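Local coordinates for GDSL-like protein (PDB 6HFZ), which removes acetyl groups from acetylated mannans as a two-domain esterase of the GDSL (SGNH hydrolase) family, at residues Ser41-Leu47 against His193-His199; Val137-Val143 against Leu164-Gln170; Gly286-Ser290 against Leu336-Asn341. All blocks are in the same frame, centred on the assembly; numbering follows the deposited sequence.

Contact 1: Ser41-Leu47 against His193-His199. With ACT (acetate ion), chain E.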
ATOM      1  N   SER A  41      -6.920   2.908  -0.179  1.00 22.04           N
ATOM      2  CA  SER A  41      -8.183   3.305   0.478  1.00 22.37           C
ATOM      3  C   SER A  41      -9.321   2.319   0.196  1.00 20.31           C
ATOM      4  O   SER A  41     -10.202   2.125   1.037  1.00 20.25           O
ATOM      5  CB  SER A  41      -8.622   4.659   0.061  1.00 29.62           C
ATOM      6  OG  SER A  41      -8.853   4.643  -1.315  1.00 39.82           O
ATOM      7  N   ILE A  42      -9.268   1.682  -0.971  1.00 20.77           N
ATOM      8  CA  ILE A  42     -10.327   0.713  -1.348  1.00 19.29           C
ATOM      9  C   ILE A  42     -10.249  -0.483  -0.403  1.00 20.57           C
ATOM     10  O   ILE A  42     -11.290  -1.014   0.003  1.00 20.71           O
ATOM     11  CB  ILE A  42     -10.250   0.328  -2.837  1.00 19.84           C
ATOM     12  CG1 ILE A  42     -10.359   1.545  -3.749  1.00 19.82           C
ATOM     13  CG2 ILE A  42     -11.278  -0.749  -3.171  1.00 22.00           C
ATOM     14  CD1 ILE A  42     -10.136   1.208  -5.196  1.00 19.74           C
ATOM     15  N   THR A  43      -9.037  -0.889  -0.005  1.00 18.60           N
ATOM     16  CA  THR A  43      -8.856  -1.946   0.992  1.00 19.03           C
ATOM     17  C   THR A  43      -9.290  -1.433   2.375  1.00 19.45           C
ATOM     18  O   THR A  43      -9.952  -2.156   3.110  1.00 20.74           O
ATOM     19  CB  THR A  43      -7.403  -2.448   0.955  1.00 20.20           C
ATOM     20  OG1 THR A  43      -7.131  -3.085  -0.310  1.00 20.02           O
ATOM     21  CG2 THR A  43      -7.049  -3.376   2.092  1.00 21.09           C
ATOM     22  N   GLN A  44      -8.830  -0.238   2.760  1.00 20.47           N
ATOM     23  CA  GLN A  44      -9.186   0.339   4.064  1.00 22.35           C
ATOM     24  C   GLN A  44     -10.714   0.299   4.224  1.00 22.42           C
ATOM     25  O   GLN A  44     -11.204  -0.041   5.324  1.00 23.70           O
ATOM     26  CB  GLN A  44      -8.598   1.751   4.163  1.00 24.04           C
ATOM     27  CG  GLN A  44      -8.942   2.473   5.474  1.00 25.69           C
ATOM     28  CD  GLN A  44     -10.352   3.002   5.547  1.00 31.39           C
ATOM     29  OE1 GLN A  44     -10.920   3.485   4.565  1.00 37.59           O
ATOM     30  NE2 GLN A  44     -10.930   2.922   6.742  1.00 40.59           N
ATOM     31  N   GLY A  45     -11.426   0.567   3.118  1.00 21.40           N
ATOM     32  CA  GLY A  45     -12.896   0.418   2.967  1.00 22.31           C
ATOM     33  C   GLY A  45     -13.632   1.585   2.334  1.00 24.40           C
ATOM     34  O   GLY A  45     -14.862   1.525   2.191  1.00 25.62           O
ATOM     35  N   SER A  46     -12.939   2.664   1.946  1.00 25.16           N
ATOM     36  CA  SER A  46     -13.631   3.761   1.227  1.00 24.16           C
ATOM     37  C   SER A  46     -14.264   3.213  -0.043  1.00 22.34           C
ATOM     38  O   SER A  46     -13.610   2.443  -0.742  1.00 21.81           O
ATOM     39  CB  SER A  46     -12.641   4.859   0.872  1.00 27.47           C
ATOM     40  OG  SER A  46     -11.964   5.327   2.026  1.00 31.89           O
ATOM     41  N   LEU A  47     -15.509   3.602  -0.384  1.00 22.80           N
ATOM     42  CA  LEU A  47     -16.400   4.458   0.405  1.00 24.51           C
ATOM     43  C   LEU A  47     -17.638   3.620   0.783  1.00 27.84           C
ATOM     44  O   LEU A  47     -18.774   3.985   0.428  1.00 29.61           O
ATOM     45  CB  LEU A  47     -16.812   5.678  -0.435  1.00 28.15           C
ATOM     46  CG  LEU A  47     -15.797   6.801  -0.595  1.00 27.67           C
ATOM     47  CD1 LEU A  47     -16.124   7.711  -1.786  1.00 29.90           C
ATOM     48  CD2 LEU A  47     -15.727   7.640   0.680  1.00 32.71           C
ATOM     49  N   HIS A 193     -13.259   5.073  -5.847  1.00 22.49           N
ATOM     50  CA  HIS A 193     -13.710   4.416  -4.614  1.00 23.57           C
ATOM     51  C   HIS A 193     -15.096   3.815  -4.809  1.00 22.63           C
ATOM     52  O   HIS A 193     -16.026   4.523  -5.155  1.00 23.46           O
ATOM     53  CB  HIS A 193     -13.753   5.395  -3.421  1.00 24.11           C
ATOM     54  CG  HIS A 193     -12.437   6.070  -3.235  1.00 27.25           C
ATOM     55  ND1 HIS A 193     -12.187   7.339  -3.734  1.00 26.89           N
ATOM     56  CD2 HIS A 193     -11.267   5.593  -2.745  1.00 29.53           C
ATOM     57  CE1 HIS A 193     -10.910   7.647  -3.501  1.00 31.14           C
ATOM     58  NE2 HIS A 193     -10.316   6.573  -2.906  1.00 31.58           N
ATOM     59  N   PRO A 194     -15.269   2.487  -4.641  1.00 23.00           N
ATOM     60  CA  PRO A 194     -16.580   1.839  -4.749  1.00 21.37           C
ATOM     61  C   PRO A 194     -17.487   2.206  -3.571  1.00 21.59           C
ATOM     62  O   PRO A 194     -17.019   2.451  -2.470  1.00 20.52           O
ATOM     63  CB  PRO A 194     -16.295   0.332  -4.708  1.00 22.23           C
ATOM     64  CG  PRO A 194     -14.793   0.234  -4.913  1.00 22.40           C
ATOM     65  CD  PRO A 194     -14.212   1.515  -4.343  1.00 23.51           C
ATOM     66  N   ASN A 195     -18.782   2.302  -3.856  1.00 21.86           N
ATOM     67  CA  ASN A 195     -19.813   2.407  -2.793  1.00 21.46           C
ATOM     68  C   ASN A 195     -20.146   0.994  -2.320  1.00 21.44           C
ATOM     69  O   ASN A 195     -19.407   0.041  -2.603  1.00 22.20           O
ATOM     70  CB  ASN A 195     -21.045   3.156  -3.304  1.00 23.41           C
ATOM     71  CG  ASN A 195     -21.755   2.472  -4.445  1.00 23.55           C
ATOM     72  OD1 ASN A 195     -21.492   1.308  -4.755  1.00 23.65           O
ATOM     73  ND2 ASN A 195     -22.665   3.211  -5.092  1.00 25.23           N
ATOM     74  N   ASP A 196     -21.260   0.815  -1.580  1.00 23.57           N
ATOM     75  CA  ASP A 196     -21.580  -0.511  -1.094  1.00 22.54           C
ATOM     76  C   ASP A 196     -21.771  -1.527  -2.230  1.00 21.97           C
ATOM     77  O   ASP A 196     -21.288  -2.682  -2.135  1.00 22.20           O
ATOM     78  CB  ASP A 196     -22.835  -0.462  -0.233  1.00 24.85           C
ATOM     79  CG  ASP A 196     -22.658   0.248   1.092  1.00 31.58           C
ATOM     80  OD1 ASP A 196     -21.500   0.410   1.548  1.00 29.19           O
ATOM     81  OD2 ASP A 196     -23.704   0.616   1.667  1.00 30.48           O
ATOM     82  N   ALA A 197     -22.526  -1.116  -3.264  1.00 24.21           N
ATOM     83  CA  ALA A 197     -22.832  -1.948  -4.410  1.00 22.78           C
ATOM     84  C   ALA A 197     -21.520  -2.351  -5.112  1.00 22.64           C
ATOM     85  O   ALA A 197     -21.338  -3.522  -5.475  1.00 24.09           O
ATOM     86  CB  ALA A 197     -23.754  -1.235  -5.377  1.00 22.31           C
ATOM     87  N   GLY A 198     -20.613  -1.383  -5.264  1.00 23.55           N
ATOM     88  CA  GLY A 198     -19.317  -1.637  -5.899  1.00 22.10           C
ATOM     89  C   GLY A 198     -18.437  -2.582  -5.082  1.00 21.40           C
ATOM     90  O   GLY A 198     -17.817  -3.490  -5.640  1.00 20.71           O
ATOM     91  N   HIS A 199     -18.365  -2.348  -3.754  1.00 21.71           N
ATOM     92  CA  HIS A 199     -17.621  -3.243  -2.863  1.00 20.19           C
ATOM     93  C   HIS A 199     -18.163  -4.668  -2.943  1.00 20.31           C
ATOM     94  O   HIS A 199     -17.374  -5.612  -2.879  1.00 22.20           O
ATOM     95  CB  HIS A 199     -17.604  -2.756  -1.392  1.00 21.16           C
ATOM     96  CG  HIS A 199     -16.516  -1.766  -1.143  1.00 20.85           C
ATOM     97  ND1 HIS A 199     -15.200  -2.159  -0.979  1.00 19.57           N
ATOM     98  CD2 HIS A 199     -16.518  -0.413  -1.093  1.00 22.13           C
ATOM     99  CE1 HIS A 199     -14.454  -1.070  -0.825  1.00 19.71           C
ATOM    100  NE2 HIS A 199     -15.231  -0.010  -0.831  1.00 20.51           N
TER
HETATM  101  C   ACT E 401      -6.931   5.370  -2.757  1.00 31.04           C
HETATM  102  O   ACT E 401      -7.496   6.507  -2.711  1.00 32.88           O
HETATM  103  OXT ACT E 401      -6.085   5.003  -1.936  1.00 25.60           O
HETATM  104  CH3 ACT E 401      -7.252   4.387  -3.836  1.00 31.16           C
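Ser41 OG comes to the edge of the His193 ring, 2.9 Å from NE2 and near the plane of the imidazole, beside a bound acetate. The same NE2 donates to acetate O (2.8 Å, 161° at the hydrogen), while Ser41 N donates to OXT. With chi1 at 62°, OG lies between its own backbone N and carbonyl carbon, which turns the hydroxyl toward the ring edge. The far ring nitrogen, ND1, is bonded to Asp190. This is consistent with the Ser-His-Asp triad expected in an SGNH hydrolase. Gly81 N and Asn110 ND2 also donate to the acetate, so its site is consistent with the oxyanion hole of this family.

Behind the ring, Leu47 CD1 packs on His193 CB at 3.7 Å, and Leu47 N donates to Pro194 O (2.8 Å), tying the two backbones together. Gly45 ends the short helix with a positive phi, where a side chain would strike the preceding carbonyl. The turn brings Ser46 O to the edge of the His199 ring, whose NE2 reaches it at 2.9 Å from above the carbonyl plane, 56° out of it. His199 ND1 bonds to Tyr55 N, fixing the ring's rotation from both nitrogens. Ile42 CG2 fills the apolar corner against Pro194 CD at 3.9 Å. Asn195 N-caps helix 196-215, its OD1 accepting from Gly198 N.

Contact 2: Val137-Val143 against Leu164-Gln170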
ATOM      1  N   VAL A 137      -0.712 -15.784  -0.892  1.00 23.84           N
ATOM      2  CA  VAL A 137      -0.817 -14.410  -1.389  1.00 22.60           C
ATOM      3  C   VAL A 137      -1.715 -14.417  -2.625  1.00 23.68           C
ATOM      4  O   VAL A 137      -1.547 -15.261  -3.507  1.00 24.59           O
ATOM      5  CB  VAL A 137       0.567 -13.845  -1.724  1.00 23.33           C
ATOM      6  CG1 VAL A 137       0.493 -12.447  -2.344  1.00 23.84           C
ATOM      7  CG2 VAL A 137       1.491 -13.828  -0.515  1.00 24.66           C
ATOM      8  N   LEU A 138      -2.689 -13.496  -2.651  1.00 19.26           N
ATOM      9  CA  LEU A 138      -3.561 -13.269  -3.794  1.00 18.30           C
ATOM     10  C   LEU A 138      -3.469 -11.784  -4.175  1.00 18.83           C
ATOM     11  O   LEU A 138      -3.690 -10.899  -3.298  1.00 19.29           O
ATOM     12  CB  LEU A 138      -4.990 -13.649  -3.405  1.00 20.25           C
ATOM     13  CG  LEU A 138      -6.090 -13.258  -4.386  1.00 22.01           C
ATOM     14  CD1 LEU A 138      -5.914 -14.053  -5.656  1.00 25.55           C
ATOM     15  CD2 LEU A 138      -7.456 -13.495  -3.754  1.00 25.48           C
ATOM     16  N   LEU A 139      -3.166 -11.501  -5.439  1.00 19.44           N
ATOM     17  CA  LEU A 139      -3.094 -10.114  -5.889  1.00 20.93           C
ATOM     18  C   LEU A 139      -4.488  -9.696  -6.358  1.00 19.19           C
ATOM     19  O   LEU A 139      -5.215 -10.480  -7.022  1.00 19.71           O
ATOM     20  CB  LEU A 139      -2.051  -9.959  -7.000  1.00 19.09           C
ATOM     21  CG  LEU A 139      -0.653 -10.486  -6.703  1.00 23.36           C
ATOM     22  CD1 LEU A 139       0.301 -10.086  -7.788  1.00 25.24           C
ATOM     23  CD2 LEU A 139      -0.102  -9.991  -5.378  1.00 22.50           C
ATOM     24  N   VAL A 140      -4.906  -8.484  -5.975  1.00 16.61           N
ATOM     25  CA  VAL A 140      -6.174  -7.979  -6.449  1.00 18.79           C
ATOM     26  C   VAL A 140      -5.939  -6.663  -7.202  1.00 19.00           C
ATOM     27  O   VAL A 140      -5.288  -5.744  -6.711  1.00 19.34           O
ATOM     28  CB  VAL A 140      -7.163  -7.794  -5.276  1.00 21.25           C
ATOM     29  CG1 VAL A 140      -8.404  -7.019  -5.689  1.00 23.17           C
ATOM     30  CG2 VAL A 140      -7.568  -9.127  -4.651  1.00 22.06           C
ATOM     31  N   HIS A 141      -6.470  -6.566  -8.420  1.00 18.42           N
ATOM     32  CA  HIS A 141      -6.293  -5.390  -9.283  1.00 17.79           C
ATOM     33  C   HIS A 141      -7.625  -4.646  -9.457  1.00 19.84           C
ATOM     34  O   HIS A 141      -8.475  -5.103 -10.225  1.00 19.66           O
ATOM     35  CB  HIS A 141      -5.767  -5.807 -10.682  1.00 18.97           C
ATOM     36  CG  HIS A 141      -4.574  -6.717 -10.710  1.00 16.61           C
ATOM     37  ND1 HIS A 141      -3.340  -6.342 -10.189  1.00 18.80           N
ATOM     38  CD2 HIS A 141      -4.413  -7.982 -11.155  1.00 18.63           C
ATOM     39  CE1 HIS A 141      -2.481  -7.354 -10.321  1.00 20.20           C
ATOM     40  NE2 HIS A 141      -3.099  -8.348 -10.914  1.00 20.00           N
ATOM     41  N   ASN A 142      -7.796  -3.503  -8.765  1.00 17.13           N
ATOM     42  CA  ASN A 142      -8.932  -2.598  -8.971  1.00 17.93           C
ATOM     43  C   ASN A 142      -8.677  -1.817 -10.263  1.00 16.80           C
ATOM     44  O   ASN A 142      -7.657  -2.076 -10.955  1.00 20.05           O
ATOM     45  CB  ASN A 142      -9.149  -1.741  -7.730  1.00 17.86           C
ATOM     46  CG  ASN A 142      -9.925  -2.505  -6.673  1.00 20.14           C
ATOM     47  OD1 ASN A 142     -11.040  -2.949  -6.938  1.00 21.56           O
ATOM     48  ND2 ASN A 142      -9.336  -2.722  -5.505  1.00 21.61           N
ATOM     49  N   VAL A 143      -9.633  -0.968 -10.646  1.00 18.00           N
ATOM     50  CA  VAL A 143      -9.543  -0.242 -11.900  1.00 17.15           C
ATOM     51  C   VAL A 143     -10.161   1.153 -11.694  1.00 16.58           C
ATOM     52  O   VAL A 143     -11.103   1.316 -10.904  1.00 18.47           O
ATOM     53  CB  VAL A 143     -10.254  -1.065 -13.003  1.00 17.44           C
ATOM     54  CG1 VAL A 143     -11.765  -1.103 -12.754  1.00 19.02           C
ATOM     55  CG2 VAL A 143      -9.954  -0.573 -14.409  1.00 18.17           C
ATOM     56  N   LEU A 164       1.849 -16.270  -8.754  1.00 23.67           N
ATOM     57  CA  LEU A 164       0.834 -15.899  -7.794  1.00 20.61           C
ATOM     58  C   LEU A 164      -0.524 -15.787  -8.440  1.00 19.84           C
ATOM     59  O   LEU A 164      -0.658 -15.240  -9.531  1.00 21.57           O
ATOM     60  CB  LEU A 164       1.181 -14.574  -7.117  1.00 22.45           C
ATOM     61  CG  LEU A 164       2.467 -14.564  -6.299  1.00 22.75           C
ATOM     62  CD1 LEU A 164       2.739 -13.162  -5.761  1.00 25.32           C
ATOM     63  CD2 LEU A 164       2.382 -15.543  -5.169  1.00 22.99           C
ATOM     64  N   PRO A 165      -1.566 -16.265  -7.742  1.00 20.67           N
ATOM     65  CA  PRO A 165      -2.939 -16.034  -8.194  1.00 20.96           C
ATOM     66  C   PRO A 165      -3.269 -14.541  -8.179  1.00 22.30           C
ATOM     67  O   PRO A 165      -2.803 -13.825  -7.290  1.00 19.00           O
ATOM     68  CB  PRO A 165      -3.813 -16.821  -7.220  1.00 24.23           C
ATOM     69  CG  PRO A 165      -2.935 -17.114  -6.018  1.00 26.25           C
ATOM     70  CD  PRO A 165      -1.496 -17.036  -6.500  1.00 22.65           C
ATOM     71  N   ALA A 166      -4.081 -14.098  -9.161  1.00 20.07           N
ATOM     72  CA  ALA A 166      -4.421 -12.694  -9.280  1.00 20.28           C
ATOM     73  C   ALA A 166      -5.823 -12.569  -9.872  1.00 21.99           C
ATOM     74  O   ALA A 166      -6.143 -13.296 -10.856  1.00 23.17           O
ATOM     75  CB  ALA A 166      -3.454 -12.007 -10.180  1.00 20.50           C
ATOM     76  N   VAL A 167      -6.598 -11.625  -9.342  1.00 19.21           N
ATOM     77  CA  VAL A 167      -7.889 -11.340  -9.901  1.00 20.14           C
ATOM     78  C   VAL A 167      -8.001  -9.849 -10.236  1.00 20.30           C
ATOM     79  O   VAL A 167      -7.389  -8.991  -9.536  1.00 21.48           O
ATOM     80  CB  VAL A 167      -9.034 -11.821  -8.993  1.00 23.10           C
ATOM     81  CG1 VAL A 167      -9.030 -13.339  -8.863  1.00 24.53           C
ATOM     82  CG2 VAL A 167      -9.025 -11.166  -7.627  1.00 26.12           C
ATOM     83  N   SER A 168      -8.860  -9.538 -11.218  1.00 17.32           N
ATOM     84  CA  SER A 168      -8.932  -8.190 -11.798  1.00 18.66           C
ATOM     85  C   SER A 168     -10.358  -7.699 -11.982  1.00 18.38           C
ATOM     86  O   SER A 168     -11.194  -8.422 -12.508  1.00 19.75           O
ATOM     87  CB  SER A 168      -8.193  -8.144 -13.106  1.00 21.06           C
ATOM     88  OG  SER A 168      -8.347  -6.887 -13.740  1.00 19.62           O
HETATM   89  N   MSE A 169     -10.586  -6.411 -11.649  1.00 17.25           N
HETATM   90  CA  MSE A 169     -11.825  -5.700 -11.962  1.00 17.65           C
HETATM   91  C   MSE A 169     -11.784  -5.058 -13.349  1.00 17.78           C
HETATM   92  O   MSE A 169     -12.821  -4.701 -13.915  1.00 18.37           O
HETATM   93  CB  MSE A 169     -12.137  -4.636 -10.903  1.00 16.79           C
HETATM   94  CG  MSE A 169     -11.917  -5.159  -9.473  1.00 19.17           C
HETATM   95 SE   MSE A 169     -12.967  -6.800  -9.140  1.00 21.95          SE
HETATM   96  CE  MSE A 169     -11.531  -7.794  -8.281  1.00 22.57           C
ATOM     97  N   GLN A 170     -10.578  -4.927 -13.912  1.00 17.50           N
ATOM     98  CA  GLN A 170     -10.405  -4.287 -15.217  1.00 17.55           C
ATOM     99  C   GLN A 170     -11.054  -5.125 -16.328  1.00 20.05           C
ATOM    100  O   GLN A 170     -11.495  -4.562 -17.338  1.00 19.50           O
ATOM    101  CB  GLN A 170      -8.916  -4.066 -15.479  1.00 18.19           C
ATOM    102  CG  GLN A 170      -8.533  -3.235 -16.694  1.00 17.27           C
ATOM    103  CD  GLN A 170      -7.051  -2.968 -16.829  1.00 19.15           C
ATOM    104  OE1 GLN A 170      -6.261  -3.905 -16.922  1.00 19.08           O
ATOM    105  NE2 GLN A 170      -6.645  -1.698 -16.938  1.00 18.58           N
TER
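Val140 holds CG1 anti to its backbone N (chi1 169°), which leaves CG2 beside that nitrogen and close to Val167. There the Val167 CG2 branch meets Val140 CG2 at 3.9 Å; the two side chains lie alongside each other and point the same way. The bent chain of Met169, a selenomethionine, extends this apolar strip by setting CE against Val140 CG1 at 4.1 Å.

His141 leaves the opposite side of the sheet. Its CG is anti to the carbonyl carbon (chi1 -50°), and the ring folds back over the neighbouring strand with CD2 3.5 Å from Val167 O and NE2 3.7 Å from Ala166 CB. The small methyl of Ala166 suits a place beside this ring and beside the CB of Leu139, while ND1 is bonded to Ser108 OG. Ser168 OG takes Gln170 N in an ST turn and is also bonded to Gln152.

The backbones pair in parallel: Leu139 N to Pro165 O, Val167 N to Leu139 O (2.9 Å), His141 N to Val167 O (2.8 Å) and Met169 N to His141 O. Pro165 has no N-H to offer, yet its carbonyl opens the series.

Beta-branched valines suit the extended chain, and Val140 and Val167 line the face where helix 196-215 packs through Ile206. On the other face, Leu139 meets helices 115-129 and 152-161. With helix 152-161 linking the two parallel strands, this is a beta-alpha-beta unit in the alpha/beta/alpha sandwich of SGNH hydrolases.

Contact 3: Gly286-Ser290 against Leu336-Asn341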
ATOM      1  N   GLY A 286      21.247   3.333   2.559  1.00 24.96           N
ATOM      2  CA  GLY A 286      20.633   2.674   1.406  1.00 26.92           C
ATOM      3  C   GLY A 286      21.130   3.265   0.099  1.00 28.55           C
ATOM      4  O   GLY A 286      21.888   4.215   0.101  1.00 28.92           O
ATOM      5  N   CYS A 287      20.650   2.716  -1.025  1.00 25.98           N
ATOM      6  CA  CYS A 287      20.866   3.311  -2.335  1.00 26.28           C
ATOM      7  C   CYS A 287      19.682   4.172  -2.764  1.00 24.13           C
ATOM      8  O   CYS A 287      19.825   4.952  -3.729  1.00 25.66           O
ATOM      9  CB  CYS A 287      21.163   2.269  -3.408  1.00 26.18           C
ATOM     10  SG  CYS A 287      19.836   1.072  -3.686  1.00 28.48           S
ATOM     11  N   ASN A 288      18.524   4.007  -2.107  1.00 22.52           N
ATOM     12  CA  ASN A 288      17.338   4.839  -2.382  1.00 20.75           C
ATOM     13  C   ASN A 288      16.969   5.615  -1.113  1.00 21.80           C
ATOM     14  O   ASN A 288      17.083   5.070  -0.029  1.00 20.97           O
ATOM     15  CB  ASN A 288      16.110   4.017  -2.820  1.00 21.92           C
ATOM     16  CG  ASN A 288      16.383   3.047  -3.952  1.00 23.47           C
ATOM     17  OD1 ASN A 288      17.157   3.358  -4.851  1.00 27.20           O
ATOM     18  ND2 ASN A 288      15.805   1.853  -3.889  1.00 24.20           N
ATOM     19  N   ILE A 289      16.486   6.841  -1.298  1.00 21.07           N
ATOM     20  CA  ILE A 289      15.943   7.672  -0.233  1.00 22.36           C
ATOM     21  C   ILE A 289      14.599   8.227  -0.676  1.00 21.46           C
ATOM     22  O   ILE A 289      14.490   8.832  -1.729  1.00 22.82           O
ATOM     23  CB  ILE A 289      16.889   8.816   0.126  1.00 22.57           C
ATOM     24  CG1 ILE A 289      18.300   8.316   0.468  1.00 24.89           C
ATOM     25  CG2 ILE A 289      16.276   9.653   1.227  1.00 22.78           C
ATOM     26  CD1 ILE A 289      18.372   7.576   1.750  1.00 28.75           C
ATOM     27  N   SER A 290      13.613   8.132   0.215  1.00 19.45           N
ATOM     28  CA  SER A 290      12.335   8.707  -0.012  1.00 19.29           C
ATOM     29  C   SER A 290      11.869   9.417   1.270  1.00 18.13           C
ATOM     30  O   SER A 290      12.376   9.176   2.367  1.00 20.24           O
ATOM     31  CB  SER A 290      11.373   7.673  -0.549  1.00 21.39           C
ATOM     32  OG  SER A 290      10.876   6.809   0.496  1.00 21.87           O
ATOM     33  N   LEU A 336      16.252  10.114  -3.977  1.00 24.15           N
ATOM     34  CA  LEU A 336      17.416   9.443  -4.543  1.00 26.31           C
ATOM     35  C   LEU A 336      16.967   8.049  -4.969  1.00 26.41           C
ATOM     36  O   LEU A 336      16.384   7.341  -4.146  1.00 23.86           O
ATOM     37  CB  LEU A 336      18.526   9.292  -3.497  1.00 27.63           C
ATOM     38  CG  LEU A 336      19.817   8.635  -4.002  1.00 28.73           C
ATOM     39  CD1 LEU A 336      20.465   9.503  -5.090  1.00 31.09           C
ATOM     40  CD2 LEU A 336      20.791   8.368  -2.874  1.00 28.00           C
ATOM     41  N   GLU A 337      17.296   7.651  -6.202  1.00 23.24           N
ATOM     42  CA  GLU A 337      17.030   6.291  -6.638  1.00 24.96           C
ATOM     43  C   GLU A 337      18.258   5.703  -7.364  1.00 26.59           C
ATOM     44  O   GLU A 337      18.841   6.341  -8.249  1.00 25.41           O
ATOM     45  CB  GLU A 337      15.801   6.255  -7.542  1.00 28.39           C
ATOM     46  CG  GLU A 337      15.395   4.835  -7.897  1.00 32.79           C
ATOM     47  CD  GLU A 337      14.045   4.695  -8.581  1.00 36.27           C
ATOM     48  OE1 GLU A 337      13.870   5.251  -9.684  1.00 33.73           O
ATOM     49  OE2 GLU A 337      13.187   3.993  -8.015  1.00 33.03           O
ATOM     50  N   HIS A 338      18.611   4.479  -6.965  1.00 24.41           N
ATOM     51  CA  HIS A 338      19.684   3.679  -7.512  1.00 27.08           C
ATOM     52  C   HIS A 338      21.015   4.439  -7.398  1.00 28.99           C
ATOM     53  O   HIS A 338      21.821   4.399  -8.319  1.00 30.25           O
ATOM     54  CB  HIS A 338      19.374   3.244  -8.939  1.00 26.18           C
ATOM     55  CG  HIS A 338      18.140   2.425  -9.090  1.00 27.65           C
ATOM     56  ND1 HIS A 338      17.497   2.311 -10.299  1.00 31.91           N
ATOM     57  CD2 HIS A 338      17.454   1.675  -8.199  1.00 29.04           C
ATOM     58  CE1 HIS A 338      16.430   1.539 -10.151  1.00 33.97           C
ATOM     59  NE2 HIS A 338      16.382   1.140  -8.857  1.00 31.82           N
ATOM     60  N   GLY A 339      21.206   5.114  -6.259  1.00 29.49           N
ATOM     61  CA  GLY A 339      22.412   5.823  -5.912  1.00 29.69           C
ATOM     62  C   GLY A 339      23.432   4.906  -5.275  1.00 26.40           C
ATOM     63  O   GLY A 339      23.336   3.708  -5.347  1.00 27.17           O
ATOM     64  N   GLU A 340      24.432   5.521  -4.648  1.00 31.64           N
ATOM     65  CA  GLU A 340      25.453   4.798  -3.966  1.00 30.90           C
ATOM     66  C   GLU A 340      24.844   4.305  -2.661  1.00 29.27           C
ATOM     67  O   GLU A 340      24.105   5.046  -1.977  1.00 29.08           O
ATOM     68  CB  GLU A 340      26.666   5.697  -3.727  1.00 32.08           C
ATOM     69  CG  GLU A 340      27.758   5.066  -2.899  1.00 35.71           C
ATOM     70  CD  GLU A 340      28.998   5.934  -2.774  1.00 41.29           C
ATOM     71  OE1 GLU A 340      30.090   5.343  -2.711  1.00 51.94           O
ATOM     72  OE2 GLU A 340      28.865   7.208  -2.748  1.00 40.57           O
ATOM     73  N   ASN A 341      25.122   3.045  -2.366  1.00 29.69           N
ATOM     74  CA  ASN A 341      24.682   2.420  -1.150  1.00 33.35           C
ATOM     75  C   ASN A 341      25.680   2.754  -0.022  1.00 34.70           C
ATOM     76  O   ASN A 341      26.749   2.178   0.067  1.00 36.27           O
ATOM     77  CB  ASN A 341      24.516   0.915  -1.332  1.00 35.73           C
ATOM     78  CG  ASN A 341      23.606   0.328  -0.279  1.00 36.98           C
ATOM     79  OD1 ASN A 341      23.509   0.847   0.839  1.00 35.38           O
ATOM     80  ND2 ASN A 341      22.881  -0.704  -0.663  1.00 47.49           N
TER
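A classic beta bulge opens strand 288-295: Cys287 and Asn288 both face Ser369 on one flank, and on the other they meet the turn that follows strand 329-336. Ile289 and Leu336 form an antiparallel hydrogen-bonded pair, with Ile289 N donating to Leu336 O (2.9 Å) and Leu336 N to Ile289 O (3.1 Å). Their side chains share one face of the sheet, CB to CB at 4.0 Å.

Next to this pair a side chain joins the backbone bonding. Asn288 OD1 accepts from His338 N at 2.8 Å in an almost straight bond (179°), while ND2 binds Thr234 OG1. An alanine at this position would lose both bonds, which would probably leave His338 N without its acceptor and the turn freer to move.

Gly339 N donates to Cys287 O at 2.9 Å; a side chain on Gly339 would press on that oxygen and clash with Leu336 CD2, so glycine fits. Gly286, at phi 151°, is likewise suited to a backbone shape that a CB would block. Glu337 CG lies 3.7 Å above the centre of the His338 ring.

Strand 288-295 runs between strands 329-336 and 361-370, and the turn reaches out of this all-beta domain toward helix 115-129 of the alpha/beta domain: Glu337 OE2 bonds His116 as well as nearby Tyr235, and His338 NE2 bonds Glu119.

In the fold
Contacts 1 and 2 belong to the esterase domain, with contact 2 nested in the loop that contact 1 closes. Their centres lie 15 Å apart, yet they touch where Ile42 CG2 packs on Asn142 ND2 at 3.6 Å. Glu106 joins them as well, one carboxylate oxygen taking Thr43 OG1 and the other Asn142 ND2, so Asn142, just past strand 136-141, is tied to the helix that carries Ser41. Contact 3, in the second domain, is remote: its centre is about 35 Å from that of contact 1 and 30 Å from that of contact 2. Helix 115-129 touches both contact 2, through Tyr121 on Leu139, and contact 3, through Glu119 to His338.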